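Acidocalcisomal pyrophosphatase (Trypanosoma cruzi, PDB 5CUX) probably hydrolyses inorganic pyrophosphate to phosphate with magnesium as cofactor, through the pyrophosphatase-family domain that makes up most of this chain. Local coordinates at residues A[75-80]-A[167-172]; A[131-136]-A[181-186]; A[89-94]-A[113-118]; A[174-179]-A[230-235]. All blocks are in the same frame, centred on the assembly; numbering follows the deposited sequence.

Contact 1: residues A[75-80]-A[167-172]; sequences PMNRYN and AVKVLG. With POP (pyrophosphate 2-), chain C; PO4 (phosphate ion), chain J.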
# COMPACT_ATOMS: atom_id res chain seq x y z
N PRO A 75 6.91 -16.56 13.06
CA PRO A 75 5.98 -16.79 14.17
C PRO A 75 4.56 -16.42 13.83
O PRO A 75 4.34 -15.50 13.07
CB PRO A 75 6.52 -15.89 15.26
CG PRO A 75 7.91 -15.47 14.76
CD PRO A 75 7.75 -15.38 13.29
N MET A 76 3.60 -17.13 14.41
CA MET A 76 2.19 -16.86 14.15
C MET A 76 1.65 -15.67 14.91
O MET A 76 1.93 -15.50 16.09
CB MET A 76 1.36 -18.06 14.49
CG MET A 76 1.63 -19.24 13.60
SD MET A 76 1.07 -20.81 14.33
CE MET A 76 2.74 -21.30 15.26
N ASN A 77 0.85 -14.86 14.22
CA ASN A 77 0.24 -13.70 14.83
C ASN A 77 -1.01 -13.28 14.05
O ASN A 77 -0.96 -12.29 13.35
CB ASN A 77 1.24 -12.56 14.85
CG ASN A 77 0.74 -11.36 15.62
OD1 ASN A 77 -0.46 -11.25 15.87
ND2 ASN A 77 1.66 -10.44 15.99
N ARG A 78 -2.10 -14.06 14.11
CA ARG A 78 -3.37 -13.71 13.44
C ARG A 78 -4.42 -14.11 14.44
O ARG A 78 -4.68 -15.29 14.62
CB ARG A 78 -3.60 -14.46 12.09
CG ARG A 78 -3.40 -13.59 10.80
CD ARG A 78 -3.39 -14.29 9.32
NE ARG A 78 -3.14 -13.27 8.25
CZ ARG A 78 -3.03 -13.45 6.91
NH1 ARG A 78 -2.80 -12.39 6.12
NH2 ARG A 78 -3.14 -14.64 6.34
N TYR A 79 -4.98 -13.15 15.15
CA TYR A 79 -6.04 -13.44 16.13
C TYR A 79 -7.38 -12.94 15.63
O TYR A 79 -7.42 -12.06 14.74
CB TYR A 79 -5.77 -12.72 17.42
CG TYR A 79 -4.53 -13.15 18.10
CD1 TYR A 79 -3.29 -12.69 17.69
CD2 TYR A 79 -4.58 -14.02 19.21
CE1 TYR A 79 -2.14 -13.08 18.35
CE2 TYR A 79 -3.44 -14.40 19.88
CZ TYR A 79 -2.23 -13.93 19.45
OH TYR A 79 -1.11 -14.28 20.15
N ASN A 80 -8.49 -13.48 16.16
CA ASN A 80 -9.80 -12.97 15.76
C ASN A 80 -10.16 -11.80 16.72
O ASN A 80 -9.81 -11.80 17.90
CB ASN A 80 -10.90 -14.04 15.77
CG ASN A 80 -11.04 -14.76 14.40
OD1 ASN A 80 -11.13 -14.13 13.34
ND2 ASN A 80 -11.10 -16.09 14.43
N ALA A 167 -9.67 -10.81 11.32
CA ALA A 167 -8.33 -11.20 11.73
C ALA A 167 -7.45 -9.99 11.98
O ALA A 167 -7.43 -9.09 11.18
CB ALA A 167 -7.76 -11.99 10.68
N VAL A 168 -6.74 -9.97 13.09
CA VAL A 168 -5.90 -8.81 13.37
C VAL A 168 -4.55 -9.28 13.81
O VAL A 168 -4.43 -10.40 14.26
CB VAL A 168 -6.49 -7.97 14.51
CG1 VAL A 168 -7.93 -7.52 14.15
CG2 VAL A 168 -6.43 -8.75 15.82
N LYS A 169 -3.54 -8.44 13.71
CA LYS A 169 -2.21 -8.79 14.14
C LYS A 169 -2.00 -8.09 15.49
O LYS A 169 -2.27 -6.89 15.61
CB LYS A 169 -1.24 -8.30 13.08
CG LYS A 169 0.25 -8.33 13.41
CD LYS A 169 0.96 -7.74 12.21
CE LYS A 169 2.45 -7.70 12.37
NZ LYS A 169 3.07 -7.36 11.03
N VAL A 170 -1.57 -8.80 16.52
CA VAL A 170 -1.36 -8.18 17.82
C VAL A 170 -0.00 -7.45 17.85
O VAL A 170 1.02 -8.03 17.47
CB VAL A 170 -1.45 -9.22 18.91
CG1 VAL A 170 -0.75 -8.75 20.14
CG2 VAL A 170 -2.89 -9.53 19.20
N LEU A 171 0.00 -6.19 18.30
CA LEU A 171 1.19 -5.34 18.33
C LEU A 171 1.67 -4.90 19.66
O LEU A 171 2.80 -4.40 19.74
CB LEU A 171 0.97 -4.05 17.54
CG LEU A 171 0.52 -4.20 16.11
CD1 LEU A 171 -0.15 -2.93 15.63
CD2 LEU A 171 1.72 -4.53 15.27
N GLY A 172 0.87 -5.01 20.71
CA GLY A 172 1.35 -4.53 22.01
C GLY A 172 0.21 -4.46 23.00
O GLY A 172 -0.94 -4.89 22.71
P1 POP C . 1.35 -14.85 10.56
O1 POP C . 2.75 -15.43 10.29
O2 POP C . 0.65 -14.53 9.22
O3 POP C . 1.52 -13.54 11.34
O POP C . 0.52 -15.90 11.36
P2 POP C . -0.31 -17.04 10.74
O4 POP C . 0.60 -18.20 10.30
O5 POP C . -1.10 -16.53 9.53
O6 POP C . -1.30 -17.60 11.78
P PO4 J . -11.16 -10.60 7.67
O1 PO4 J . -11.57 -10.91 6.27
O2 PO4 J . -9.72 -10.93 7.87
O3 PO4 J . -11.40 -9.13 7.93
O4 PO4 J . -11.98 -11.41 8.61
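Asn77 and Val170 are joined by two hydrogen bonds of opposite sense, both using the asparagine amide, once as acceptor and once as donor. Val170 N donates to Asn77 OD1 (2.8 Å), tilted from the carbonyl plane, while Asn77 ND2 gives an almost straight bond to Val170 O (2.9 Å, 174°). This second bond meets a lone pair in the carbonyl plane and lies in the amide plane, which fixes the rotation of the side chain. With CG anti to the backbone N (chi1 -173°), Asn77 extends an antiparallel strand pair, its amide standing in for a backbone partner at the edge of a pyrophosphate pocket. The last true hydrogen-bonded pair is Tyr79 and Val168, with Tyr79 N to Val168 O at 2.9 Å and Val168 N to Tyr79 O at 2.7 Å.

Apolar packing is lighter: Tyr79 CD1 lies 3.5 Å from Val170 CG2, and the Lys169 chain passes the Asn77 amide at about a right angle before its NZ bonds to Cys196 O.

Pyrophosphate supplies the third kind of interaction. Asn77 N donates to its bridging oxygen; Arg68 and Lys70 also bond to this pyrophosphate, in a pocket that also binds malate. One face of the Arg78 guanidinium is turned to its O2, and Arg78 NH1 bonds to His191.

Around the contact, Met247 and Ile250 of helix 243-262 cover Tyr79, and strand 181-190 pairs with strand 165-178.

Contact 2: residues A[131-136]-A[181-186]; sequences TWESTD and QMDWKV
Glu133 reaches from its loop to the backbone of strand 181-190, where Trp184 N donates to Glu133 OE2 at 2.8 Å. The bond is nearly straight at 169°, and the N-H comes in nearly along the C-O axis of the carboxylate. This is the tight part of the contact. The same OE2 lies 3.3 Å from Trp184 CD1, with the carboxylate and indole planes almost perpendicular (88°). Trp184 has its CG anti to the carbonyl carbon, beside its own N (chi1 -63°), which brings CD1 of the indole close to the oxygen that the backbone N-H of Trp184 holds. From within the strand, Met182 SD sits 3.8 Å above the centre of one face of the Trp184 ring. A water lies 2.9 Å from Glu133 OE2 and 2.8 Å from Trp184 O.

Toward the start of the strand the packing thins. Only Thr135 CG2 and Gln181 NE2 meet, obliquely at 3.7 Å; both residues are partly exposed, and Thr135 OG1 turns to Asn147.

Glu133 OE1 accepts from Asp146 N, so one buried carboxylate ties the strand to a loop of the magnesium site. Asp146, Asp151 and Asp183 bind magnesium in another structure of this protein. Here the metal is absent from the chain, and Lys185 NZ, in salt bridges with Asp183 OD2 (2.6 Å) and Asp151, probably offsets some of the negative charge collected there.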
# COMPACT_ATOMS: atom_id res chain seq x y z
N THR A 131 -11.24 -15.50 25.58
CA THR A 131 -10.35 -14.99 26.59
C THR A 131 -11.14 -14.69 27.88
O THR A 131 -12.34 -14.51 27.86
CB THR A 131 -9.58 -13.71 26.13
OG1 THR A 131 -10.49 -12.73 25.64
CG2 THR A 131 -8.55 -14.08 25.07
N TRP A 132 -10.43 -14.71 28.99
CA TRP A 132 -11.05 -14.41 30.26
C TRP A 132 -9.99 -13.86 31.21
O TRP A 132 -8.96 -14.47 31.46
CB TRP A 132 -11.74 -15.64 30.82
CG TRP A 132 -12.67 -15.30 31.95
CD1 TRP A 132 -13.79 -14.48 31.91
CD2 TRP A 132 -12.56 -15.76 33.29
NE1 TRP A 132 -14.38 -14.42 33.16
CE2 TRP A 132 -13.64 -15.19 34.02
CE3 TRP A 132 -11.66 -16.59 33.96
CZ2 TRP A 132 -13.84 -15.44 35.39
CZ3 TRP A 132 -11.85 -16.84 35.32
CH2 TRP A 132 -12.93 -16.26 36.02
N GLU A 133 -10.26 -12.66 31.70
CA GLU A 133 -9.34 -11.98 32.59
C GLU A 133 -9.88 -12.26 33.98
O GLU A 133 -10.61 -11.48 34.52
CB GLU A 133 -9.38 -10.49 32.25
CG GLU A 133 -8.04 -9.73 32.14
CD GLU A 133 -8.25 -8.22 32.44
OE1 GLU A 133 -8.92 -7.89 33.46
OE2 GLU A 133 -7.75 -7.34 31.68
N SER A 134 -9.50 -13.39 34.55
CA SER A 134 -9.97 -13.86 35.85
C SER A 134 -9.75 -13.04 37.10
O SER A 134 -8.63 -12.58 37.36
CB SER A 134 -9.39 -15.21 36.15
OG SER A 134 -9.91 -15.67 37.37
N THR A 135 -10.81 -12.91 37.90
CA THR A 135 -10.67 -12.17 39.16
C THR A 135 -9.77 -12.97 40.10
O THR A 135 -9.13 -12.41 41.00
CB THR A 135 -12.01 -11.92 39.88
OG1 THR A 135 -12.98 -12.89 39.45
CG2 THR A 135 -12.51 -10.51 39.59
N ASP A 136 -9.72 -14.28 39.88
CA ASP A 136 -8.87 -15.12 40.70
C ASP A 136 -7.40 -15.05 40.33
O ASP A 136 -6.61 -15.86 40.80
CB ASP A 136 -9.33 -16.55 40.59
CG ASP A 136 -10.51 -16.84 41.47
OD1 ASP A 136 -10.34 -16.71 42.71
OD2 ASP A 136 -11.59 -17.20 40.93
N GLN A 181 -9.46 -3.18 39.39
CA GLN A 181 -9.05 -4.37 38.70
C GLN A 181 -8.15 -4.03 37.52
O GLN A 181 -8.00 -2.86 37.17
CB GLN A 181 -10.28 -5.10 38.24
CG GLN A 181 -11.25 -5.32 39.35
CD GLN A 181 -12.58 -5.78 38.80
OE1 GLN A 181 -13.14 -5.14 37.90
NE2 GLN A 181 -13.10 -6.90 39.32
N MET A 182 -7.52 -5.07 36.96
CA MET A 182 -6.63 -4.98 35.81
C MET A 182 -7.53 -4.94 34.61
O MET A 182 -8.53 -5.67 34.57
CB MET A 182 -5.84 -6.27 35.65
CG MET A 182 -4.36 -6.12 35.50
SD MET A 182 -3.85 -4.92 34.35
CE MET A 182 -2.48 -4.34 35.21
N ASP A 183 -7.20 -4.12 33.62
CA ASP A 183 -8.00 -4.07 32.40
C ASP A 183 -7.06 -3.91 31.21
O ASP A 183 -6.68 -2.80 30.84
CB ASP A 183 -8.99 -2.93 32.46
CG ASP A 183 -9.92 -2.93 31.30
OD1 ASP A 183 -10.23 -4.00 30.78
OD2 ASP A 183 -10.35 -1.85 30.88
N TRP A 184 -6.67 -5.02 30.61
CA TRP A 184 -5.73 -4.90 29.51
C TRP A 184 -6.39 -4.33 28.26
O TRP A 184 -7.57 -4.60 27.96
CB TRP A 184 -5.10 -6.26 29.18
CG TRP A 184 -4.26 -6.89 30.28
CD1 TRP A 184 -4.60 -7.98 31.07
CD2 TRP A 184 -2.94 -6.48 30.71
NE1 TRP A 184 -3.58 -8.25 31.95
CE2 TRP A 184 -2.55 -7.36 31.76
CE3 TRP A 184 -2.05 -5.48 30.32
CZ2 TRP A 184 -1.32 -7.24 32.41
CZ3 TRP A 184 -0.81 -5.36 30.96
CH2 TRP A 184 -0.46 -6.24 32.00
N LYS A 185 -5.63 -3.52 27.54
CA LYS A 185 -6.09 -2.98 26.27
C LYS A 185 -5.06 -3.50 25.27
O LYS A 185 -3.94 -2.98 25.21
CB LYS A 185 -6.09 -1.45 26.24
CG LYS A 185 -6.99 -0.76 27.27
CD LYS A 185 -8.41 -1.22 27.22
CE LYS A 185 -9.18 -0.47 28.29
NZ LYS A 185 -10.60 -0.98 28.44
N VAL A 186 -5.42 -4.53 24.50
CA VAL A 186 -4.52 -5.11 23.51
C VAL A 186 -4.58 -4.19 22.27
O VAL A 186 -5.67 -3.86 21.79
CB VAL A 186 -5.00 -6.56 23.15
CG1 VAL A 186 -4.32 -7.09 21.91
CG2 VAL A 186 -4.71 -7.47 24.30
O HOH W 1 -9.03 -6.61 29.21

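Contact 3: residues A[89-94]-A[113-118]; sequences TRAKFE and PRFYKH. With POP (pyrophosphate 2-), chain D.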
# COMPACT_ATOMS: atom_id res chain seq x y z
N THR A 89 -17.49 6.23 16.83
CA THR A 89 -18.81 6.27 17.44
C THR A 89 -18.73 6.30 18.98
O THR A 89 -17.63 6.19 19.55
CB THR A 89 -19.64 5.13 16.98
OG1 THR A 89 -19.20 3.92 17.60
CG2 THR A 89 -19.54 5.02 15.51
N ARG A 90 -19.89 6.48 19.64
CA ARG A 90 -19.88 6.53 21.10
C ARG A 90 -20.92 5.72 21.88
O ARG A 90 -21.02 5.91 23.08
CB ARG A 90 -19.89 7.99 21.61
CG ARG A 90 -21.15 8.81 21.35
CD ARG A 90 -20.96 10.23 21.84
NE ARG A 90 -20.25 11.12 20.91
CZ ARG A 90 -19.55 12.20 21.31
NH1 ARG A 90 -19.48 12.53 22.60
NH2 ARG A 90 -18.90 12.95 20.44
N ALA A 91 -21.68 4.84 21.23
CA ALA A 91 -22.63 4.04 21.97
C ALA A 91 -21.83 2.86 22.54
O ALA A 91 -21.20 2.14 21.76
CB ALA A 91 -23.70 3.53 21.04
N LYS A 92 -21.84 2.67 23.86
CA LYS A 92 -21.11 1.56 24.48
C LYS A 92 -21.87 0.26 24.26
O LYS A 92 -22.85 0.04 24.93
CB LYS A 92 -20.99 1.68 26.00
CG LYS A 92 -20.01 2.70 26.58
CD LYS A 92 -19.84 2.53 28.18
CE LYS A 92 -19.52 3.92 28.94
NZ LYS A 92 -18.88 3.94 30.34
N PHE A 93 -21.43 -0.58 23.33
CA PHE A 93 -22.02 -1.90 23.10
C PHE A 93 -21.06 -2.90 23.77
O PHE A 93 -19.89 -2.57 24.04
CB PHE A 93 -22.11 -2.22 21.64
CG PHE A 93 -23.24 -1.58 20.96
CD1 PHE A 93 -24.47 -2.23 20.90
CD2 PHE A 93 -23.09 -0.35 20.36
CE1 PHE A 93 -25.53 -1.64 20.23
CE2 PHE A 93 -24.15 0.23 19.70
CZ PHE A 93 -25.37 -0.42 19.63
N GLU A 94 -21.54 -4.12 24.02
CA GLU A 94 -20.72 -5.11 24.70
C GLU A 94 -21.21 -6.48 24.45
O GLU A 94 -22.33 -6.67 23.98
CB GLU A 94 -20.76 -4.88 26.20
CG GLU A 94 -22.18 -4.91 26.80
CD GLU A 94 -22.21 -4.64 28.32
OE1 GLU A 94 -21.29 -3.95 28.81
OE2 GLU A 94 -23.15 -5.10 29.02
N PRO A 113 -29.72 3.61 27.83
CA PRO A 113 -28.58 3.11 27.07
C PRO A 113 -27.37 4.05 27.24
O PRO A 113 -27.53 5.27 27.21
CB PRO A 113 -29.12 3.10 25.65
CG PRO A 113 -30.55 2.80 25.86
CD PRO A 113 -30.90 3.72 26.97
N ARG A 114 -26.17 3.48 27.41
CA ARG A 114 -24.94 4.26 27.60
C ARG A 114 -24.25 4.73 26.31
O ARG A 114 -24.32 4.05 25.28
CB ARG A 114 -23.94 3.47 28.44
CG ARG A 114 -22.66 4.25 28.71
CD ARG A 114 -22.34 4.40 30.22
NE ARG A 114 -21.85 3.15 30.82
CZ ARG A 114 -21.58 2.96 32.11
NH1 ARG A 114 -21.74 3.97 32.98
NH2 ARG A 114 -21.11 1.78 32.53
N PHE A 115 -23.60 5.89 26.41
CA PHE A 115 -22.86 6.55 25.33
C PHE A 115 -21.70 7.24 26.03
O PHE A 115 -21.83 7.64 27.18
CB PHE A 115 -23.71 7.63 24.62
CG PHE A 115 -24.85 7.10 23.77
CD1 PHE A 115 -25.99 6.55 24.36
CD2 PHE A 115 -24.76 7.11 22.37
CE1 PHE A 115 -27.03 6.00 23.55
CE2 PHE A 115 -25.79 6.56 21.56
CZ PHE A 115 -26.93 6.00 22.15
N TYR A 116 -20.56 7.39 25.36
CA TYR A 116 -19.41 8.05 25.99
C TYR A 116 -19.64 9.55 25.95
O TYR A 116 -19.87 10.12 24.89
CB TYR A 116 -18.08 7.75 25.28
CG TYR A 116 -17.57 6.33 25.36
CD1 TYR A 116 -17.28 5.73 26.59
CD2 TYR A 116 -17.45 5.56 24.21
CE1 TYR A 116 -16.91 4.41 26.67
CE2 TYR A 116 -17.08 4.25 24.27
CZ TYR A 116 -16.82 3.67 25.49
OH TYR A 116 -16.57 2.34 25.51
N LYS A 117 -19.56 10.19 27.10
CA LYS A 117 -19.76 11.63 27.21
C LYS A 117 -18.52 12.36 26.62
O LYS A 117 -18.66 13.28 25.82
CB LYS A 117 -20.00 11.93 28.72
CG LYS A 117 -20.20 13.38 29.22
CD LYS A 117 -21.64 13.94 29.09
CE LYS A 117 -22.78 12.92 29.39
NZ LYS A 117 -23.17 12.06 28.20
N HIS A 118 -17.33 11.89 26.97
CA HIS A 118 -16.06 12.47 26.53
C HIS A 118 -15.84 12.68 25.03
O HIS A 118 -15.16 13.62 24.62
CB HIS A 118 -14.92 11.61 27.07
CG HIS A 118 -13.55 12.14 26.80
ND1 HIS A 118 -13.12 13.37 27.27
CD2 HIS A 118 -12.47 11.57 26.20
CE1 HIS A 118 -11.83 13.52 26.97
NE2 HIS A 118 -11.42 12.45 26.33
P1 POP D . -16.02 1.48 31.98
O1 POP D . -15.54 2.34 30.80
O2 POP D . -17.47 1.88 32.33
O3 POP D . -15.11 1.70 33.20
O POP D . -15.96 -0.00 31.60
P2 POP D . -17.26 -0.81 31.52
O4 POP D . -17.92 -0.60 30.15
O5 POP D . -16.95 -2.31 31.71
O6 POP D . -18.22 -0.34 32.64
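Arg90 O accepts from Tyr116 N at 2.8 Å, with the donor in the carbonyl plane, and the CA-H of Phe115 also points at this oxygen. Two residues along, Lys92 N bonds to Arg114 O at 3.2 Å, the donor well above the carbonyl plane. These two bonds flank Ala91 and Phe115, whose backbones are bridged, and Ala91 CB rests 3.7 Å from Phe115 CE2.

The bridge joins the stretch leading into the hairpin of strands 93-95 and 104-106 to the loop that follows it, and so brings Lys92 and Arg114 to the active-site pocket expected for this family.

Lys92 bears most of the side-chain packing. Its CG lies over one face of Tyr116, 3.8 Å from the ring centroid and toward the rim, a CH-pi contact in which the aliphatic chain and the tyrosine cross at about a right angle. Beyond CG the lysine is extended, which carries NZ over one face of the Arg114 guanidinium, 3.1 Å above its plane. The two cationic groups come together at a pyrophosphate: Lys92 NZ makes a weak bond to O2 (3.2 Å), and Arg114 NH2 is 3.6 Å from O6. Arg114 NH2 is further held by Asp107, and Tyr223 OH also binds the ligand. At the opposite end, Arg90 NH1 bonds weakly to Tyr116 O (3.3 Å), while Arg90 NH2 forms a salt bridge with Asp120 and a hydrogen bond to His118 O of the third subunit.

Contact 4: residues A[174-179]-A[230-235]; sequences LGMIDD and VENKFV. With POP (pyrophosphate 2-), chain D.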
# COMPACT_ATOMS: atom_id res chain seq x y z
N LEU A 174 -1.56 -2.32 26.73
CA LEU A 174 -1.58 -1.25 27.72
C LEU A 174 -2.27 -1.76 28.99
O LEU A 174 -3.41 -2.28 28.94
CB LEU A 174 -2.35 -0.04 27.17
CG LEU A 174 -2.46 1.32 27.90
CD1 LEU A 174 -1.10 1.97 28.17
CD2 LEU A 174 -3.30 2.25 27.03
N GLY A 175 -1.61 -1.58 30.14
CA GLY A 175 -2.23 -2.04 31.36
C GLY A 175 -2.99 -0.95 32.08
O GLY A 175 -2.41 -0.19 32.86
N MET A 176 -4.29 -0.85 31.84
CA MET A 176 -5.03 0.20 32.52
C MET A 176 -5.75 -0.36 33.73
O MET A 176 -6.27 -1.47 33.69
CB MET A 176 -6.07 0.87 31.59
CG MET A 176 -7.08 1.74 32.37
SD MET A 176 -8.46 2.49 31.51
CE MET A 176 -9.72 1.29 31.59
N ILE A 177 -5.77 0.38 34.83
CA ILE A 177 -6.50 -0.10 35.97
C ILE A 177 -7.90 0.51 35.87
O ILE A 177 -8.04 1.71 35.71
CB ILE A 177 -5.88 0.33 37.29
CG1 ILE A 177 -4.38 -0.02 37.32
CG2 ILE A 177 -6.63 -0.35 38.42
CD1 ILE A 177 -4.03 -1.48 36.92
N ASP A 178 -8.93 -0.33 35.94
CA ASP A 178 -10.30 0.13 35.86
C ASP A 178 -11.06 -0.43 37.06
O ASP A 178 -11.37 -1.61 37.11
CB ASP A 178 -10.96 -0.36 34.58
CG ASP A 178 -12.42 0.08 34.45
OD1 ASP A 178 -13.11 0.16 35.47
OD2 ASP A 178 -12.91 0.32 33.32
N ASP A 179 -11.35 0.46 38.01
CA ASP A 179 -12.09 0.16 39.23
C ASP A 179 -11.44 -0.89 40.11
O ASP A 179 -12.08 -1.84 40.57
CB ASP A 179 -13.55 -0.21 38.88
CG ASP A 179 -14.30 0.96 38.18
OD1 ASP A 179 -13.65 1.99 37.78
OD2 ASP A 179 -15.55 0.86 38.01
N VAL A 230 -12.57 9.95 38.23
CA VAL A 230 -11.19 10.43 38.25
C VAL A 230 -10.36 9.92 37.06
O VAL A 230 -10.80 9.08 36.25
CB VAL A 230 -10.47 9.98 39.52
CG1 VAL A 230 -9.21 10.81 39.76
CG2 VAL A 230 -11.41 10.11 40.67
N GLU A 231 -9.15 10.44 36.92
CA GLU A 231 -8.35 9.93 35.84
C GLU A 231 -8.17 8.47 36.15
O GLU A 231 -8.52 8.02 37.23
CB GLU A 231 -7.00 10.60 35.79
CG GLU A 231 -6.05 10.14 36.79
CD GLU A 231 -4.75 10.83 36.56
OE1 GLU A 231 -4.43 11.08 35.39
OE2 GLU A 231 -4.04 11.14 37.54
N ASN A 232 -7.63 7.73 35.19
CA ASN A 232 -7.39 6.32 35.32
C ASN A 232 -5.92 6.04 35.51
O ASN A 232 -5.04 6.74 34.97
CB ASN A 232 -7.91 5.61 34.11
CG ASN A 232 -9.35 5.31 34.22
OD1 ASN A 232 -10.05 5.18 33.22
ND2 ASN A 232 -9.82 5.20 35.43
N LYS A 233 -5.66 4.99 36.29
CA LYS A 233 -4.32 4.56 36.60
C LYS A 233 -3.77 3.52 35.62
O LYS A 233 -4.52 2.77 35.02
CB LYS A 233 -4.31 4.05 38.05
CG LYS A 233 -4.25 5.16 39.09
CD LYS A 233 -3.19 6.22 38.65
CE LYS A 233 -3.27 7.57 39.44
NZ LYS A 233 -2.65 7.49 40.82
N PHE A 234 -2.46 3.49 35.46
CA PHE A 234 -1.86 2.54 34.52
C PHE A 234 -0.68 1.76 35.10
O PHE A 234 0.06 2.31 35.92
CB PHE A 234 -1.34 3.31 33.30
CG PHE A 234 -2.42 3.73 32.35
CD1 PHE A 234 -2.88 2.84 31.37
CD2 PHE A 234 -2.98 4.99 32.44
CE1 PHE A 234 -3.91 3.22 30.50
CE2 PHE A 234 -3.99 5.36 31.58
CZ PHE A 234 -4.46 4.47 30.61
N VAL A 235 -0.47 0.50 34.70
CA VAL A 235 0.73 -0.19 35.22
C VAL A 235 1.91 0.13 34.26
O VAL A 235 1.71 0.75 33.20
CB VAL A 235 0.53 -1.72 35.36
CG1 VAL A 235 -0.54 -2.02 36.35
CG2 VAL A 235 0.16 -2.31 34.04
P1 POP D . -16.02 1.48 31.98
O1 POP D . -15.54 2.34 30.80
O2 POP D . -17.47 1.88 32.33
O3 POP D . -15.11 1.70 33.20
O POP D . -15.96 -0.00 31.60
P2 POP D . -17.26 -0.81 31.52
O4 POP D . -17.92 -0.60 30.15
O5 POP D . -16.95 -2.31 31.71
O6 POP D . -18.22 -0.34 32.64
O HOH W 2 0.51 -0.31 30.47
O HOH W 3 -7.72 3.65 37.85
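Residues 174-178 of strand 165-178 and residues 233-235 run antiparallel, held by Ile177 N to Lys233 O (2.7 Å, 176°) and Val235 N to Gly175 O (2.8 Å), with Met176 and Phe234 between them as a non-hydrogen-bonded pair. In each bonded pair a water takes the place of the second direct bond: one accepts from Gly175 N and donates to Val235 O, the other bridges Ile177 O and Lys233 N.

On the face shared by Met176 and Phe234, the phenylalanine ring is met obliquely from two residues. Its CE1 lies 3.4 Å from Met176 CB and 3.5 Å from Leu174 CG, and Met176 SD makes an oblique Met-aromatic contact at 5.3 Å from the ring centroid. Leu174 has CG anti to its N (chi1 -174°), directing the branch point at the ring.

Strand 233-242 here flanks strand 165-178 in the mixed central sheet. On the face that carries Ile177, its CD1 touches Val235 CG1 at 3.6 Å, the two side chains crossing at about a right angle, with Met182 of strand 181-190 packing against both. Val235 CG2 packs on Gly175 CA at 3.6 Å. Just past the pairing, Asp178 enters the pyrophosphate pocket, while Asp179 OD1 forms a salt bridge with Lys224.

In the fold
Contacts 1, 2 and 4 share the central sheet. Contact 1 and contact 4 use successive parts of strand 165-178, their centres 24 Å apart, and the strand of contact 2 pairs beside both. Contacts 2 and 4 are the closest of these, with centres 12 Å apart and Trp184 CE3 lying 3.6 Å from Gly175 CA. Contact 3 stands off the sheet, its nearest atoms about 7 Å from contact 2 and about 8 Å from contact 4, yet it meets contact 4 at one pyrophosphate. The Asp183 side chain of contact 2 is about 6 Å from a bound pyrophosphate. Contact 1 touches a second pyrophosphate, and its centre is 27 Å from that of contact 3.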